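Local coordinates for metallo-beta-lactamase superfamily protein (Thermus thermophilus, PDB 2ZWR) that probably acts as a hydrolase of the metallo-beta-lactamase superfamily and binds two zinc ions in a dinuclear site, at residues Asp144-Leu156 with Leu190-Leu200. Sequence-based numbering, arbitrary orientation.
Sequences DLLFRGSVGRYDL and LGLEARTNPFL. With ZN (zinc ion), chain D; ZN (zinc ion), chain C.
E193 sets CG beside its backbone N and anti to the carbonyl carbon (chi1 -63°), then bends at chi2, which turns its carboxylate toward R148, whose own chain, bent at chi2 and chi3, folds back to meet it. They join the last modelled helix, 190-196, of this metallo-beta-lactamase fold to the beta hairpin 146-151, a worked example of how one carboxylate can tie a hairpin turn to a helix. In a salt bridge, R148 NE donates almost straight (170°) to the syn lone pair of E193 OE1 at 2.6 Å, the oxygen lying in the guanidinium plane, while L192 CD2 packs over one guanidinium face. The other oxygen, E193 OE2, takes the G149 backbone N at 2.9 Å and also N197 ND2, so both carboxylate oxygens are engaged; T188 adds a further bond to OE1. L146, which also touches E193 CG, meets L190 CD2 through its own CD2 at 3.6 Å, and L171 of helix 161-171 lies against L146. V151 CG2 sits over one face of the F199 ring, a CH-pi contact. The hairpin leads back to D144, whose OD2 bridges both zinc ions. N197, just past the helix, forms an Asx turn through OD1 to F199 N, and its ND2 reaches S150 O (2.9 Å) from above the carbonyl plane, on the face opposite F147 N.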
loop_
_atom_site.group_PDB
_atom_site.type_symbol
_atom_site.label_atom_id
_atom_site.label_comp_id
_atom_site.label_asym_id
_atom_site.label_seq_id
_atom_site.Cartn_x
_atom_site.Cartn_y
_atom_site.Cartn_z
ATOM N N ASP A 144 5.651 -1.570 0.980
ATOM C CA ASP A 144 7.043 -1.789 0.623
ATOM C C ASP A 144 7.928 -2.131 1.823
ATOM O O ASP A 144 9.118 -1.831 1.808
ATOM C CB ASP A 144 7.603 -0.576 -0.122
ATOM C CG ASP A 144 6.915 -0.330 -1.458
ATOM O OD1 ASP A 144 6.008 -1.123 -1.828
ATOM O OD2 ASP A 144 7.279 0.673 -2.130
ATOM N N LEU A 145 7.354 -2.742 2.860
ATOM C CA LEU A 145 8.150 -3.212 4.008
ATOM C C LEU A 145 8.961 -4.462 3.625
ATOM O O LEU A 145 10.197 -4.481 3.703
ATOM C CB LEU A 145 7.244 -3.546 5.199
ATOM C CG LEU A 145 6.980 -2.455 6.248
ATOM N N LEU A 146 8.241 -5.490 3.194
ATOM C CA LEU A 146 8.797 -6.812 2.987
ATOM C C LEU A 146 8.427 -7.366 1.612
ATOM O O LEU A 146 7.242 -7.433 1.259
ATOM C CB LEU A 146 8.279 -7.745 4.092
ATOM C CG LEU A 146 8.698 -9.217 4.109
ATOM C CD1 LEU A 146 10.200 -9.392 4.399
ATOM C CD2 LEU A 146 7.858 -9.978 5.135
ATOM N N PHE A 147 9.443 -7.785 0.859
ATOM C CA PHE A 147 9.237 -8.411 -0.439
ATOM C C PHE A 147 9.575 -9.891 -0.382
ATOM O O PHE A 147 10.088 -10.383 0.626
ATOM C CB PHE A 147 10.070 -7.712 -1.527
ATOM C CG PHE A 147 9.792 -6.234 -1.649
ATOM C CD1 PHE A 147 8.477 -5.752 -1.654
ATOM C CD2 PHE A 147 10.838 -5.325 -1.750
ATOM C CE1 PHE A 147 8.210 -4.379 -1.757
ATOM C CE2 PHE A 147 10.582 -3.957 -1.856
ATOM C CZ PHE A 147 9.259 -3.484 -1.867
ATOM N N ARG A 148 9.261 -10.591 -1.469
ATOM C CA ARG A 148 9.701 -11.959 -1.679
ATOM C C ARG A 148 11.209 -11.914 -1.972
ATOM O O ARG A 148 11.629 -11.560 -3.075
ATOM C CB ARG A 148 8.881 -12.604 -2.817
ATOM C CG ARG A 148 9.376 -13.943 -3.389
ATOM C CD ARG A 148 9.166 -15.127 -2.449
ATOM N NE ARG A 148 10.163 -15.143 -1.377
ATOM C CZ ARG A 148 11.377 -15.678 -1.477
ATOM N NH1 ARG A 148 12.196 -15.628 -0.436
ATOM N NH2 ARG A 148 11.774 -16.263 -2.609
ATOM N N GLY A 149 12.007 -12.206 -0.947
ATOM C CA GLY A 149 13.467 -12.226 -1.065
ATOM C C GLY A 149 14.194 -10.902 -0.866
ATOM O O GLY A 149 15.399 -10.815 -1.115
ATOM N N SER A 150 13.481 -9.873 -0.410
ATOM C CA SER A 150 14.091 -8.566 -0.174
ATOM C C SER A 150 13.243 -7.717 0.761
ATOM O O SER A 150 12.238 -8.188 1.306
ATOM C CB SER A 150 14.319 -7.818 -1.499
ATOM O OG SER A 150 15.115 -6.655 -1.283
ATOM N N VAL A 151 13.663 -6.467 0.957
ATOM C CA VAL A 151 12.912 -5.511 1.777
ATOM C C VAL A 151 12.851 -4.156 1.082
ATOM O O VAL A 151 13.540 -3.931 0.076
ATOM C CB VAL A 151 13.464 -5.385 3.223
ATOM C CG1 VAL A 151 13.465 -6.734 3.915
ATOM C CG2 VAL A 151 14.862 -4.756 3.242
ATOM N N GLY A 152 12.001 -3.267 1.587
ATOM C CA GLY A 152 11.861 -1.940 0.990
ATOM C C GLY A 152 13.164 -1.164 0.962
ATOM O O GLY A 152 13.975 -1.269 1.881
ATOM N N ARG A 153 13.370 -0.402 -0.110
ATOM C CA ARG A 153 14.476 0.560 -0.181
ATOM C C ARG A 153 14.448 1.477 1.042
ATOM O O ARG A 153 13.373 1.878 1.514
ATOM C CB ARG A 153 14.382 1.400 -1.458
ATOM C CG ARG A 153 14.630 0.613 -2.747
ATOM C CD ARG A 153 14.481 1.483 -3.989
ATOM N NE ARG A 153 15.603 2.411 -4.138
ATOM C CZ ARG A 153 15.757 3.263 -5.150
ATOM N NH1 ARG A 153 14.857 3.329 -6.120
ATOM N NH2 ARG A 153 16.820 4.060 -5.189
ATOM N N TYR A 154 15.624 1.782 1.572
ATOM C CA TYR A 154 15.734 2.755 2.656
ATOM C C TYR A 154 16.669 3.894 2.246
ATOM O O TYR A 154 17.409 4.445 3.061
ATOM C CB TYR A 154 16.136 2.086 3.986
ATOM C CG TYR A 154 17.256 1.067 3.882
ATOM C CD1 TYR A 154 17.007 -0.231 3.424
ATOM C CD2 TYR A 154 18.564 1.399 4.240
ATOM C CE1 TYR A 154 18.033 -1.175 3.324
ATOM C CE2 TYR A 154 19.601 0.462 4.146
ATOM C CZ TYR A 154 19.326 -0.822 3.689
ATOM O OH TYR A 154 20.339 -1.760 3.596
ATOM N N ASP A 155 16.606 4.239 0.960
ATOM C CA ASP A 155 17.357 5.357 0.389
ATOM C C ASP A 155 16.436 6.361 -0.317
ATOM O O ASP A 155 16.909 7.279 -0.991
ATOM C CB ASP A 155 18.433 4.839 -0.587
ATOM C CG ASP A 155 17.848 4.134 -1.814
ATOM O OD1 ASP A 155 16.664 3.732 -1.797
ATOM O OD2 ASP A 155 18.590 3.971 -2.812
ATOM N N LEU A 156 15.126 6.166 -0.177
ATOM C CA LEU A 156 14.130 7.033 -0.810
ATOM C C LEU A 156 13.719 8.187 0.110
ATOM O O LEU A 156 14.125 8.215 1.282
ATOM C CB LEU A 156 12.907 6.222 -1.245
ATOM C CG LEU A 156 13.061 5.327 -2.473
ATOM C CD1 LEU A 156 11.758 4.564 -2.736
ATOM C CD2 LEU A 156 13.480 6.141 -3.694
ATOM N N LEU A 190 4.937 -14.747 5.806
ATOM C CA LEU A 190 5.910 -14.349 6.806
ATOM C C LEU A 190 6.872 -15.498 7.122
ATOM O O LEU A 190 8.057 -15.270 7.333
ATOM C CB LEU A 190 5.232 -13.815 8.064
ATOM C CG LEU A 190 4.559 -12.443 7.954
ATOM C CD1 LEU A 190 3.946 -12.057 9.298
ATOM C CD2 LEU A 190 5.534 -11.352 7.490
ATOM N N GLY A 191 6.358 -16.728 7.116
ATOM C CA GLY A 191 7.168 -17.926 7.378
ATOM C C GLY A 191 8.217 -18.200 6.300
ATOM O O GLY A 191 9.350 -18.544 6.608
ATOM N N LEU A 192 7.840 -18.048 5.034
ATOM C CA LEU A 192 8.795 -18.210 3.943
ATOM C C LEU A 192 9.943 -17.199 4.049
ATOM O O LEU A 192 11.108 -17.559 3.896
ATOM C CB LEU A 192 8.111 -18.110 2.571
ATOM C CG LEU A 192 9.018 -18.027 1.317
ATOM C CD1 LEU A 192 9.964 -19.240 1.172
ATOM C CD2 LEU A 192 8.186 -17.866 0.051
ATOM N N GLU A 193 9.613 -15.940 4.303
ATOM C CA GLU A 193 10.647 -14.912 4.444
ATOM C C GLU A 193 11.517 -15.135 5.683
ATOM O O GLU A 193 12.724 -14.883 5.645
ATOM C CB GLU A 193 10.046 -13.495 4.419
ATOM C CG GLU A 193 9.360 -13.129 3.096
ATOM C CD GLU A 193 10.221 -13.427 1.870
ATOM O OE1 GLU A 193 9.745 -14.158 0.974
ATOM O OE2 GLU A 193 11.384 -12.947 1.807
ATOM N N ALA A 194 10.921 -15.622 6.768
ATOM C CA ALA A 194 11.704 -16.010 7.952
ATOM C C ALA A 194 12.802 -17.028 7.603
ATOM O O ALA A 194 13.882 -17.009 8.189
ATOM C CB ALA A 194 10.793 -16.555 9.064
ATOM N N ARG A 195 12.520 -17.893 6.630
ATOM C CA ARG A 195 13.453 -18.930 6.204
ATOM C C ARG A 195 14.440 -18.508 5.110
ATOM O O ARG A 195 15.532 -19.068 5.026
ATOM C CB ARG A 195 12.686 -20.185 5.755
ATOM C CG ARG A 195 12.113 -21.051 6.907
ATOM C CD ARG A 195 13.200 -21.788 7.718
ATOM N NE ARG A 195 12.671 -22.956 8.434
ATOM C CZ ARG A 195 12.630 -23.107 9.759
ATOM N NH1 ARG A 195 13.091 -22.161 10.562
ATOM N NH2 ARG A 195 12.125 -24.222 10.282
ATOM N N THR A 196 14.072 -17.534 4.277
ATOM C CA THR A 196 14.830 -17.256 3.051
ATOM C C THR A 196 15.330 -15.829 2.842
ATOM O O THR A 196 16.248 -15.617 2.042
ATOM C CB THR A 196 14.006 -17.574 1.801
ATOM O OG1 THR A 196 12.800 -16.798 1.829
ATOM C CG2 THR A 196 13.682 -19.055 1.715
ATOM N N ASN A 197 14.714 -14.851 3.498
ATOM C CA ASN A 197 15.071 -13.451 3.256
ATOM C C ASN A 197 16.466 -13.082 3.787
ATOM O O ASN A 197 16.719 -13.180 4.997
ATOM C CB ASN A 197 14.008 -12.515 3.833
ATOM C CG ASN A 197 14.030 -11.131 3.194
ATOM O OD1 ASN A 197 15.038 -10.430 3.224
ATOM N ND2 ASN A 197 12.905 -10.731 2.628
ATOM N N PRO A 198 17.365 -12.625 2.887
ATOM C CA PRO A 198 18.730 -12.264 3.273
ATOM C C PRO A 198 18.829 -11.068 4.230
ATOM O O PRO A 198 19.869 -10.887 4.873
ATOM C CB PRO A 198 19.396 -11.940 1.935
ATOM C CG PRO A 198 18.282 -11.561 1.039
ATOM C CD PRO A 198 17.135 -12.416 1.447
ATOM N N PHE A 199 17.761 -10.268 4.325
ATOM C CA PHE A 199 17.722 -9.114 5.236
ATOM C C PHE A 199 17.151 -9.494 6.612
ATOM O O PHE A 199 17.061 -8.652 7.510
ATOM C CB PHE A 199 16.883 -7.973 4.645
ATOM C CG PHE A 199 17.456 -7.353 3.397
ATOM C CD1 PHE A 199 18.253 -6.208 3.473
ATOM C CD2 PHE A 199 17.167 -7.887 2.143
ATOM C CE1 PHE A 199 18.766 -5.613 2.315
ATOM C CE2 PHE A 199 17.677 -7.309 0.982
ATOM C CZ PHE A 199 18.475 -6.164 1.065
ATOM N N LEU A 200 16.749 -10.751 6.765
ATOM C CA LEU A 200 16.139 -11.222 8.004
ATOM C C LEU A 200 16.997 -12.285 8.701
ATOM O O LEU A 200 17.896 -12.881 8.090
ATOM C CB LEU A 200 14.740 -11.773 7.719
ATOM C CG LEU A 200 13.486 -10.898 7.829
ATOM C CD1 LEU A 200 13.662 -9.449 7.350
ATOM C CD2 LEU A 200 12.340 -11.575 7.074
HETATM ZN ZN ZN D . 7.650 3.118 -1.568
HETATM ZN ZN ZN C . 6.631 1.230 -4.075
HETATM O O HOH W 1 7.549 2.841 -3.621
#